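Local coordinates for protein glutathione S-transferase omega-like 2 (Saccharomyces cerevisiae, PDB 5LKB) that acts as a glutathione-dependent thiol transferase and dehydroascorbate reductase, and reacts with glutathionyl-(hydro)quinones, at residues K139-L144 with F156-L161; W39-L44 with P134-K139; R296-Y301 with S311-Y316. All blocks are in the same frame, centred on the assembly; numbering follows the deposited sequence.

From the N terminus, contact 2 opens on strand 38-42 and closes after 89 intervening residues, when the loop 134-139 folds back over that strand. Contact 1 starts where contact 2 ends, sharing Lys139, and closes a short loop between the start of helix 141-148 and the approach to strand 160-163. The two meet in one sheet, where Tyr41 N lies 2.9 Å from Val160 O, a probable hydrogen bond between neighbouring antiparallel strands. Contact 3 follows in the helical C-terminal domain, its centre about 30 Å from that of contact 1. The three run in series, none nesting in or crossing another; Arg296 NE bonds to Ala45 O and Arg296 NH2 weakly to Leu44 O, joining the domains.

Contact 1. Residues K139-L144 with F156-L161; sequences KRISDL and FTVPVL
The ring of Phe156 lies flat against the first turn of helix 141-148, and Ser142 CB stands 3.5 Å from the ring centroid, only 3° off the ring normal. This is a nearly ideal CH-pi contact, with CB about equally far from all six ring carbons. Serine suits the position because its side chain is small enough to let the aromatic face settle on the helix. Phe156 CG, beside the backbone N and anti to the carbonyl carbon (chi1 -50°), turns the ring toward the helix so that one face meets Ser142; the ring also meets Tyr146 edge-to-face.

Ile141 runs past the stem of Phe156 in the opposite direction, so that its CG2 branch touches Phe156 CB at 3.8 Å. The longer branch points on toward the other end of segment 156-161. There the Ile141 side chain crosses that of Val158 at about a right angle, and Ile141 CD1 presses on Val158 CG1 at 3.4 Å, tighter than ordinary van der Waals contact. The same CD1 meets Val160 CG2 tip to tip at 4.0 Å. The chi1 of Ile141, -149°, departs from a staggered value, consistent with a side chain squeezed into its place. A branched residue fits here because its two arms can serve different neighbours.

No hydrogen bond crosses between the segments. The start of the helix is tied locally instead, by a bond from Arg140 N to Asp143 OD2 of 3.2 Å that meets the carboxylate from above its plane.

Val158, which binds glutathione, precedes the cis proline Pro159, and its side chain lies about 4 Å from those of the nucleophile Cys46 and of Trp79. Ile141 thus backs the cis-proline loop before strand 160-163, a hallmark of the thioredoxin-like glutathione site of the GST superfamily.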
loop_
_atom_site.group_PDB
_atom_site.type_symbol
_atom_site.label_atom_id
_atom_site.label_comp_id
_atom_site.label_asym_id
_atom_site.label_seq_id
_atom_site.Cartn_x
_atom_site.Cartn_y
_atom_site.Cartn_z
ATOM N N LYS A 139 -18.789 -1.292 29.964
ATOM C CA LYS A 139 -17.467 -1.148 29.364
ATOM C C LYS A 139 -17.378 -1.821 28.011
ATOM O O LYS A 139 -16.399 -1.596 27.286
ATOM C CB LYS A 139 -16.420 -1.690 30.334
ATOM C CG LYS A 139 -16.654 -1.132 31.708
ATOM C CD LYS A 139 -15.453 -1.144 32.638
ATOM C CE LYS A 139 -14.864 -2.528 32.858
ATOM N NZ LYS A 139 -15.272 -3.170 34.140
ATOM N N ARG A 140 -18.360 -2.639 27.648
ATOM C CA ARG A 140 -18.299 -3.447 26.444
ATOM C C ARG A 140 -19.606 -3.345 25.694
ATOM O O ARG A 140 -20.688 -3.365 26.297
ATOM C CB ARG A 140 -17.994 -4.894 26.726
ATOM C CG ARG A 140 -16.601 -5.143 27.283
ATOM C CD ARG A 140 -15.507 -4.986 26.235
ATOM N NE ARG A 140 -14.202 -5.154 26.835
ATOM C CZ ARG A 140 -13.099 -5.392 26.126
ATOM N NH1 ARG A 140 -13.174 -5.472 24.806
ATOM N NH2 ARG A 140 -11.947 -5.584 26.724
ATOM N N ILE A 141 -19.545 -3.219 24.374
ATOM C CA ILE A 141 -20.785 -3.255 23.600
ATOM C C ILE A 141 -21.518 -4.608 23.772
ATOM O O ILE A 141 -22.739 -4.687 23.611
ATOM C CB ILE A 141 -20.500 -2.871 22.124
ATOM C CG1 ILE A 141 -21.734 -2.184 21.545
ATOM C CG2 ILE A 141 -20.129 -4.051 21.312
ATOM C CD1 ILE A 141 -21.604 -1.609 20.186
ATOM N N SER A 142 -20.789 -5.673 24.057
ATOM C CA SER A 142 -21.396 -6.973 24.376
ATOM C C SER A 142 -22.391 -6.855 25.531
ATOM O O SER A 142 -23.376 -7.600 25.551
ATOM C CB SER A 142 -20.339 -8.019 24.749
ATOM O OG SER A 142 -19.599 -7.615 25.887
ATOM N N ASP A 143 -22.167 -5.919 26.467
ATOM C CA ASP A 143 -23.109 -5.709 27.580
ATOM C C ASP A 143 -24.493 -5.314 27.082
ATOM O O ASP A 143 -25.501 -5.724 27.665
ATOM C CB ASP A 143 -22.591 -4.681 28.584
ATOM C CG ASP A 143 -21.270 -5.106 29.268
ATOM O OD1 ASP A 143 -21.052 -6.307 29.529
ATOM O OD2 ASP A 143 -20.452 -4.198 29.574
ATOM N N LEU A 144 -24.574 -4.460 26.057
ATOM C CA LEU A 144 -25.851 -4.107 25.438
ATOM C C LEU A 144 -26.501 -5.321 24.781
ATOM O O LEU A 144 -27.721 -5.529 24.895
ATOM C CB LEU A 144 -25.646 -3.002 24.393
ATOM C CG LEU A 144 -25.132 -1.704 24.963
ATOM C CD1 LEU A 144 -24.618 -0.702 23.864
ATOM C CD2 LEU A 144 -26.216 -1.029 25.821
ATOM N N PHE A 156 -20.439 -9.000 18.258
ATOM C CA PHE A 156 -21.038 -7.843 18.893
ATOM C C PHE A 156 -20.743 -6.599 18.040
ATOM O O PHE A 156 -19.855 -5.790 18.344
ATOM C CB PHE A 156 -20.475 -7.671 20.298
ATOM C CG PHE A 156 -20.501 -8.903 21.112
ATOM C CD1 PHE A 156 -21.706 -9.434 21.519
ATOM C CD2 PHE A 156 -19.342 -9.523 21.508
ATOM C CE1 PHE A 156 -21.736 -10.589 22.269
ATOM C CE2 PHE A 156 -19.376 -10.673 22.280
ATOM C CZ PHE A 156 -20.594 -11.191 22.673
ATOM N N THR A 157 -21.474 -6.463 16.946
ATOM C CA THR A 157 -21.121 -5.503 15.901
ATOM C C THR A 157 -21.681 -4.120 16.190
ATOM O O THR A 157 -22.629 -3.946 16.969
ATOM C CB THR A 157 -21.653 -5.965 14.543
ATOM O OG1 THR A 157 -23.064 -6.268 14.650
ATOM C CG2 THR A 157 -20.933 -7.209 14.055
ATOM N N VAL A 158 -21.027 -3.100 15.580
ATOM C CA VAL A 158 -21.605 -1.748 15.444
ATOM C C VAL A 158 -22.142 -1.593 14.032
ATOM O O VAL A 158 -21.685 -2.266 13.128
ATOM C CB VAL A 158 -20.605 -0.611 15.794
ATOM C CG1 VAL A 158 -20.254 -0.675 17.256
ATOM C CG2 VAL A 158 -19.321 -0.739 14.939
ATOM N N PRO A 159 -23.098 -0.703 13.812
ATOM C CA PRO A 159 -23.823 0.190 14.722
ATOM C C PRO A 159 -24.932 -0.546 15.495
ATOM O O PRO A 159 -25.444 -1.584 15.031
ATOM C CB PRO A 159 -24.471 1.179 13.760
ATOM C CG PRO A 159 -24.745 0.411 12.606
ATOM C CD PRO A 159 -23.610 -0.532 12.446
ATOM N N VAL A 160 -25.340 0.046 16.612
ATOM C CA VAL A 160 -26.475 -0.443 17.385
ATOM C C VAL A 160 -27.457 0.699 17.572
ATOM O O VAL A 160 -27.088 1.764 18.081
ATOM C CB VAL A 160 -26.010 -1.000 18.729
ATOM C CG1 VAL A 160 -27.222 -1.295 19.628
ATOM C CG2 VAL A 160 -25.183 -2.280 18.545
ATOM N N LEU A 161 -28.717 0.471 17.174
ATOM C CA LEU A 161 -29.822 1.396 17.456
ATOM C C LEU A 161 -30.616 0.823 18.646
ATOM O O LEU A 161 -31.136 -0.294 18.572
ATOM C CB LEU A 161 -30.694 1.593 16.228
ATOM C CG LEU A 161 -31.915 2.485 16.427
ATOM C CD1 LEU A 161 -31.480 3.924 16.729
ATOM C CD2 LEU A 161 -32.802 2.424 15.210
#

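Contact 2. Residues W39-L44 with P134-K139; sequences WLYVSL and PHYGYK
His135 places its CG beside the backbone N and anti to the carbonyl carbon (chi1 -60°), which sends the imidazole toward strand 38-42, while the chi1 of Trp39, -146°, lies away from a staggered value and presents the face of the indole to it. The rings form a T-shaped pair with planes 89° apart, the centroid of the six-membered ring of Trp39 and that of the His135 ring 4.3 Å from each other, His135 supplying the edge. Its leading atom is NE2, 3.2 Å from Trp39 CD2 and over the middle of the indole. Pro134 adds an apolar touch, tip to tip, from its CG to Trp39 CZ2 at 4.1 Å.

Strand 38-42 is an inner strand of the mixed four-stranded sheet of the thioredoxin-like domain, flanked by a parallel strand and an antiparallel one. Its side chains alternate: Leu40 and Val42 pack on helix 47-58, whereas Trp39 and Tyr41 face the loop. Large aromatics suit this second side, because they span from the sheet to a loop whose backbone stays well away from the strand.

Tyr41 OH sits at the edge of the His135 ring, near its plane, 3.3 Å from His135 CD2. The hydrogen bond of Tyr41 OH goes to Glu133 OE2, the oxygen that also accepts from His135 N, so one carboxylate fixes both partners. Trp39 CD1 in turn lies 3.6 Å above the Tyr41 ring plane, offset toward the rim. Trp39 NE1 is bonded to Ser68 OG on the neighbouring strand 66-69, which steadies the indole that His135 meets.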
loop_
_atom_site.group_PDB
_atom_site.type_symbol
_atom_site.label_atom_id
_atom_site.label_comp_id
_atom_site.label_asym_id
_atom_site.label_seq_id
_atom_site.Cartn_x
_atom_site.Cartn_y
_atom_site.Cartn_z
ATOM N N TRP A 39 -30.991 5.577 21.028
ATOM C CA TRP A 39 -29.580 5.902 21.089
ATOM C C TRP A 39 -28.881 5.146 19.965
ATOM O O TRP A 39 -29.301 4.070 19.551
ATOM C CB TRP A 39 -28.950 5.452 22.413
ATOM C CG TRP A 39 -27.866 6.395 22.876
ATOM C CD1 TRP A 39 -26.529 6.207 22.822
ATOM C CD2 TRP A 39 -28.076 7.665 23.466
ATOM N NE1 TRP A 39 -25.876 7.310 23.339
ATOM C CE2 TRP A 39 -26.827 8.210 23.757
ATOM C CE3 TRP A 39 -29.209 8.388 23.795
ATOM C CZ2 TRP A 39 -26.692 9.445 24.372
ATOM C CZ3 TRP A 39 -29.080 9.586 24.368
ATOM C CH2 TRP A 39 -27.819 10.128 24.656
ATOM N N LEU A 40 -27.831 5.751 19.450
ATOM C CA LEU A 40 -27.065 5.203 18.346
ATOM C C LEU A 40 -25.645 5.015 18.852
ATOM O O LEU A 40 -24.936 6.004 19.103
ATOM C CB LEU A 40 -27.147 6.149 17.135
ATOM C CG LEU A 40 -26.412 5.631 15.894
ATOM C CD1 LEU A 40 -27.143 4.313 15.405
ATOM C CD2 LEU A 40 -26.422 6.665 14.822
ATOM N N TYR A 41 -25.199 3.750 18.981
ATOM C CA TYR A 41 -23.839 3.418 19.402
ATOM C C TYR A 41 -23.040 3.025 18.160
ATOM O O TYR A 41 -23.470 2.169 17.395
ATOM C CB TYR A 41 -23.831 2.225 20.364
ATOM C CG TYR A 41 -24.501 2.495 21.722
ATOM C CD1 TYR A 41 -23.777 3.093 22.753
ATOM C CD2 TYR A 41 -25.833 2.172 21.957
ATOM C CE1 TYR A 41 -24.362 3.357 23.980
ATOM C CE2 TYR A 41 -26.406 2.421 23.179
ATOM C CZ TYR A 41 -25.665 2.965 24.196
ATOM O OH TYR A 41 -26.275 3.216 25.419
ATOM N N VAL A 42 -21.879 3.670 17.962
ATOM C CA VAL A 42 -21.109 3.514 16.737
ATOM C C VAL A 42 -19.640 3.383 17.073
ATOM O O VAL A 42 -19.198 3.663 18.188
ATOM C CB VAL A 42 -21.261 4.721 15.791
ATOM C CG1 VAL A 42 -22.716 4.984 15.459
ATOM C CG2 VAL A 42 -20.690 5.968 16.419
ATOM N N SER A 43 -18.879 2.939 16.065
ATOM C CA SER A 43 -17.463 3.283 15.938
ATOM C C SER A 43 -17.306 4.240 14.781
ATOM O O SER A 43 -17.902 4.054 13.738
ATOM C CB SER A 43 -16.578 2.066 15.690
ATOM O OG SER A 43 -15.236 2.450 15.363
ATOM N N LEU A 44 -16.470 5.284 14.956
ATOM C CA LEU A 44 -16.116 6.146 13.823
ATOM C C LEU A 44 -15.197 5.464 12.803
ATOM O O LEU A 44 -15.148 5.929 11.661
ATOM C CB LEU A 44 -15.407 7.382 14.355
ATOM C CG LEU A 44 -16.234 8.414 15.096
ATOM C CD1 LEU A 44 -15.405 9.393 15.874
ATOM C CD2 LEU A 44 -17.078 9.131 14.063
ATOM N N PRO A 134 -23.081 6.064 28.384
ATOM C CA PRO A 134 -23.585 6.977 29.431
ATOM C C PRO A 134 -24.848 6.531 30.154
ATOM O O PRO A 134 -25.166 7.158 31.165
ATOM C CB PRO A 134 -23.849 8.274 28.656
ATOM C CG PRO A 134 -24.292 7.770 27.286
ATOM C CD PRO A 134 -23.519 6.493 27.034
ATOM N N HIS A 135 -25.550 5.492 29.708
ATOM C CA HIS A 135 -26.805 5.126 30.380
ATOM C C HIS A 135 -26.602 4.121 31.516
ATOM O O HIS A 135 -27.246 4.250 32.578
ATOM C CB HIS A 135 -27.797 4.632 29.333
ATOM C CG HIS A 135 -28.107 5.659 28.309
ATOM N ND1 HIS A 135 -28.810 6.804 28.588
ATOM C CD2 HIS A 135 -27.718 5.761 27.015
ATOM C CE1 HIS A 135 -28.904 7.544 27.498
ATOM N NE2 HIS A 135 -28.251 6.921 26.526
ATOM N N TYR A 136 -25.692 3.168 31.345
ATOM C CA TYR A 136 -25.452 2.095 32.299
ATOM C C TYR A 136 -24.015 1.964 32.743
ATOM O O TYR A 136 -23.719 1.062 33.542
ATOM C CB TYR A 136 -25.911 0.754 31.695
ATOM C CG TYR A 136 -27.165 0.914 30.876
ATOM C CD1 TYR A 136 -28.411 1.062 31.486
ATOM C CD2 TYR A 136 -27.115 0.980 29.498
ATOM C CE1 TYR A 136 -29.546 1.262 30.737
ATOM C CE2 TYR A 136 -28.242 1.170 28.735
ATOM C CZ TYR A 136 -29.477 1.317 29.357
ATOM O OH TYR A 136 -30.601 1.537 28.578
ATOM N N GLY A 137 -23.088 2.738 32.170
ATOM C CA GLY A 137 -21.664 2.538 32.420
ATOM C C GLY A 137 -21.064 1.252 31.901
ATOM O O GLY A 137 -20.078 0.769 32.463
ATOM N N TYR A 138 -21.661 0.616 30.896
ATOM C CA TYR A 138 -21.082 -0.625 30.384
ATOM C C TYR A 138 -19.702 -0.362 29.765
ATOM O O TYR A 138 -19.477 0.694 29.161
ATOM C CB TYR A 138 -21.994 -1.219 29.320
ATOM C CG TYR A 138 -23.348 -1.732 29.791
ATOM C CD1 TYR A 138 -23.460 -2.409 30.978
ATOM C CD2 TYR A 138 -24.477 -1.606 28.980
ATOM C CE1 TYR A 138 -24.690 -2.936 31.387
ATOM C CE2 TYR A 138 -25.715 -2.132 29.385
ATOM C CZ TYR A 138 -25.787 -2.791 30.584
ATOM O OH TYR A 138 -26.992 -3.325 31.004
ATOM N N LYS A 139 -18.789 -1.292 29.964
ATOM C CA LYS A 139 -17.467 -1.148 29.364
ATOM C C LYS A 139 -17.378 -1.821 28.011
ATOM O O LYS A 139 -16.399 -1.596 27.286
ATOM C CB LYS A 139 -16.420 -1.690 30.334
ATOM C CG LYS A 139 -16.654 -1.132 31.708
ATOM C CD LYS A 139 -15.453 -1.144 32.638
ATOM C CE LYS A 139 -14.864 -2.528 32.858
ATOM N NZ LYS A 139 -15.272 -3.170 34.140
#

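Contact 3. Residues R296-Y301 with S311-Y316; sequences RFDPVY and SIRAGY
The carboxylate of Asp298 reaches from helix 285-304 to the start of helix 312-315, where it accepts two main-chain N-H groups. Ile312 N bonds to OD1 of Asp298 at 2.8 Å, and Arg313 N bonds to OD2 of Asp298 at 3.0 Å, each oxygen using its syn lone pair. Asp298 OD2 is also met from above the carboxylate plane by Arg313 NE at 3.0 Å, a nearly straight hydrogen bond (164°) that is part of a salt bridge and lies close to the guanidinium plane. A water molecule donates to Asp298 OD2, its third donor, and accepts from Arg313 NH2, while Arg313 NH1 is bonded to Pro365 O.

The next amide, Ala314 N, is taken by Ser311 OG at 3.1 Å, the capping bond of an N-cap serine. Aspartate suits its place because both oxygens find donors, and the helix start and the guanidinium would probably stabilise its negative charge. An alanine replacing Asp298 would remove both acceptors, along with the partner of Arg313 NE, and would probably loosen the joint between the helices.

Phe297 crosses Ile312 at about a right angle, its CD1 3.8 Å from Ile312 CG1 and one ring face under Ile312 CD1. Phe297 also packs on Leu246 of helix 232-264, as does Tyr316, just after helix 312-315, so the short helix sits against helix 285-304 with helix 232-264 alongside in the all-helical C-terminal domain.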
loop_
_atom_site.group_PDB
_atom_site.type_symbol
_atom_site.label_atom_id
_atom_site.label_comp_id
_atom_site.label_asym_id
_atom_site.label_seq_id
_atom_site.Cartn_x
_atom_site.Cartn_y
_atom_site.Cartn_z
ATOM N N ARG A 296 -12.503 5.609 2.926
ATOM C CA ARG A 296 -11.549 4.741 3.614
ATOM C C ARG A 296 -10.573 4.067 2.650
ATOM O O ARG A 296 -9.610 3.402 3.088
ATOM C CB ARG A 296 -12.320 3.687 4.440
ATOM C CG ARG A 296 -12.992 4.251 5.647
ATOM C CD ARG A 296 -13.937 3.211 6.285
ATOM N NE ARG A 296 -14.486 3.769 7.550
ATOM C CZ ARG A 296 -15.357 4.792 7.623
ATOM N NH1 ARG A 296 -15.883 5.289 6.554
ATOM N NH2 ARG A 296 -15.625 5.294 8.802
ATOM N N PHE A 297 -10.809 4.217 1.357
ATOM C CA PHE A 297 -10.098 3.361 0.396
ATOM C C PHE A 297 -8.624 3.711 0.331
ATOM O O PHE A 297 -7.760 2.824 0.529
ATOM C CB PHE A 297 -10.759 3.459 -0.987
ATOM C CG PHE A 297 -10.412 2.329 -1.916
ATOM C CD1 PHE A 297 -9.291 2.396 -2.729
ATOM C CD2 PHE A 297 -11.225 1.234 -2.003
ATOM C CE1 PHE A 297 -8.976 1.342 -3.560
ATOM C CE2 PHE A 297 -10.886 0.166 -2.854
ATOM C CZ PHE A 297 -9.799 0.216 -3.630
ATOM N N ASP A 298 -8.304 4.998 0.096
ATOM C CA ASP A 298 -6.889 5.362 0.040
ATOM C C ASP A 298 -6.237 5.356 1.411
ATOM O O ASP A 298 -5.082 4.905 1.516
ATOM C CB ASP A 298 -6.678 6.696 -0.693
ATOM C CG ASP A 298 -7.038 6.627 -2.162
ATOM O OD1 ASP A 298 -7.352 5.518 -2.645
ATOM O OD2 ASP A 298 -6.959 7.665 -2.863
ATOM N N PRO A 299 -6.878 5.834 2.473
ATOM C CA PRO A 299 -6.221 5.815 3.793
ATOM C C PRO A 299 -5.928 4.439 4.359
ATOM O O PRO A 299 -4.987 4.303 5.156
ATOM C CB PRO A 299 -7.218 6.598 4.673
ATOM C CG PRO A 299 -7.857 7.529 3.756
ATOM C CD PRO A 299 -8.042 6.738 2.473
ATOM N N VAL A 300 -6.769 3.430 4.063
ATOM C CA VAL A 300 -6.655 2.082 4.639
ATOM C C VAL A 300 -6.718 0.967 3.600
ATOM O O VAL A 300 -5.881 0.061 3.598
ATOM C CB VAL A 300 -7.755 1.851 5.706
ATOM C CG1 VAL A 300 -7.819 0.355 6.056
ATOM C CG2 VAL A 300 -7.429 2.727 6.903
ATOM N N TYR A 301 -7.749 0.909 2.775
ATOM C CA TYR A 301 -8.002 -0.331 2.059
ATOM C C TYR A 301 -6.871 -0.680 1.064
ATOM O O TYR A 301 -6.589 -1.856 0.840
ATOM C CB TYR A 301 -9.338 -0.314 1.360
ATOM C CG TYR A 301 -10.520 -0.199 2.320
ATOM C CD1 TYR A 301 -10.519 -0.793 3.590
ATOM C CD2 TYR A 301 -11.635 0.495 1.929
ATOM C CE1 TYR A 301 -11.649 -0.701 4.438
ATOM C CE2 TYR A 301 -12.752 0.576 2.743
ATOM C CZ TYR A 301 -12.730 -0.017 3.983
ATOM O OH TYR A 301 -13.817 0.057 4.844
ATOM N N SER A 311 -5.073 3.587 -6.707
ATOM C CA SER A 311 -5.806 4.285 -5.652
ATOM C C SER A 311 -6.930 5.078 -6.285
ATOM O O SER A 311 -7.013 5.245 -7.507
ATOM C CB SER A 311 -4.863 5.232 -4.903
ATOM O OG SER A 311 -4.368 6.212 -5.705
ATOM N N ILE A 312 -7.869 5.514 -5.446
ATOM C CA ILE A 312 -8.899 6.438 -5.937
ATOM C C ILE A 312 -8.269 7.700 -6.506
ATOM O O ILE A 312 -8.564 8.110 -7.640
ATOM C CB ILE A 312 -9.887 6.809 -4.826
ATOM C CG1 ILE A 312 -10.624 5.548 -4.297
ATOM C CG2 ILE A 312 -10.904 7.857 -5.306
ATOM C CD1 ILE A 312 -11.397 4.756 -5.310
ATOM N N ARG A 313 -7.356 8.315 -5.763
ATOM C CA ARG A 313 -6.859 9.617 -6.165
ATOM C C ARG A 313 -6.043 9.502 -7.467
ATOM O O ARG A 313 -6.067 10.419 -8.306
ATOM C CB ARG A 313 -6.006 10.216 -5.042
ATOM C CG ARG A 313 -4.719 9.457 -4.699
ATOM C CD ARG A 313 -4.075 9.947 -3.417
ATOM N NE ARG A 313 -4.957 9.758 -2.273
ATOM C CZ ARG A 313 -4.784 10.294 -1.087
ATOM N NH1 ARG A 313 -3.684 11.018 -0.801
ATOM N NH2 ARG A 313 -5.713 10.145 -0.160
ATOM N N ALA A 314 -5.333 8.394 -7.658
ATOM C CA ALA A 314 -4.535 8.257 -8.868
ATOM C C ALA A 314 -5.283 7.627 -10.012
ATOM O O ALA A 314 -4.971 7.930 -11.164
ATOM C CB ALA A 314 -3.324 7.373 -8.592
ATOM N N GLY A 315 -6.254 6.739 -9.731
ATOM C CA GLY A 315 -6.791 5.888 -10.767
ATOM C C GLY A 315 -8.239 6.100 -11.171
ATOM O O GLY A 315 -8.706 5.538 -12.163
ATOM N N TYR A 316 -8.980 6.847 -10.374
ATOM C CA TYR A 316 -10.425 6.966 -10.540
ATOM C C TYR A 316 -10.845 8.430 -10.477
ATOM O O TYR A 316 -11.404 8.886 -9.482
ATOM C CB TYR A 316 -11.178 6.131 -9.504
ATOM C CG TYR A 316 -11.059 4.683 -9.807
ATOM C CD1 TYR A 316 -11.830 4.086 -10.796
ATOM C CD2 TYR A 316 -10.130 3.886 -9.138
ATOM C CE1 TYR A 316 -11.716 2.773 -11.112
ATOM C CE2 TYR A 316 -9.972 2.554 -9.480
ATOM C CZ TYR A 316 -10.786 1.985 -10.465
ATOM O OH TYR A 316 -10.642 0.670 -10.783
HETATM O O HOH W 1 -8.392 9.686 -1.568
#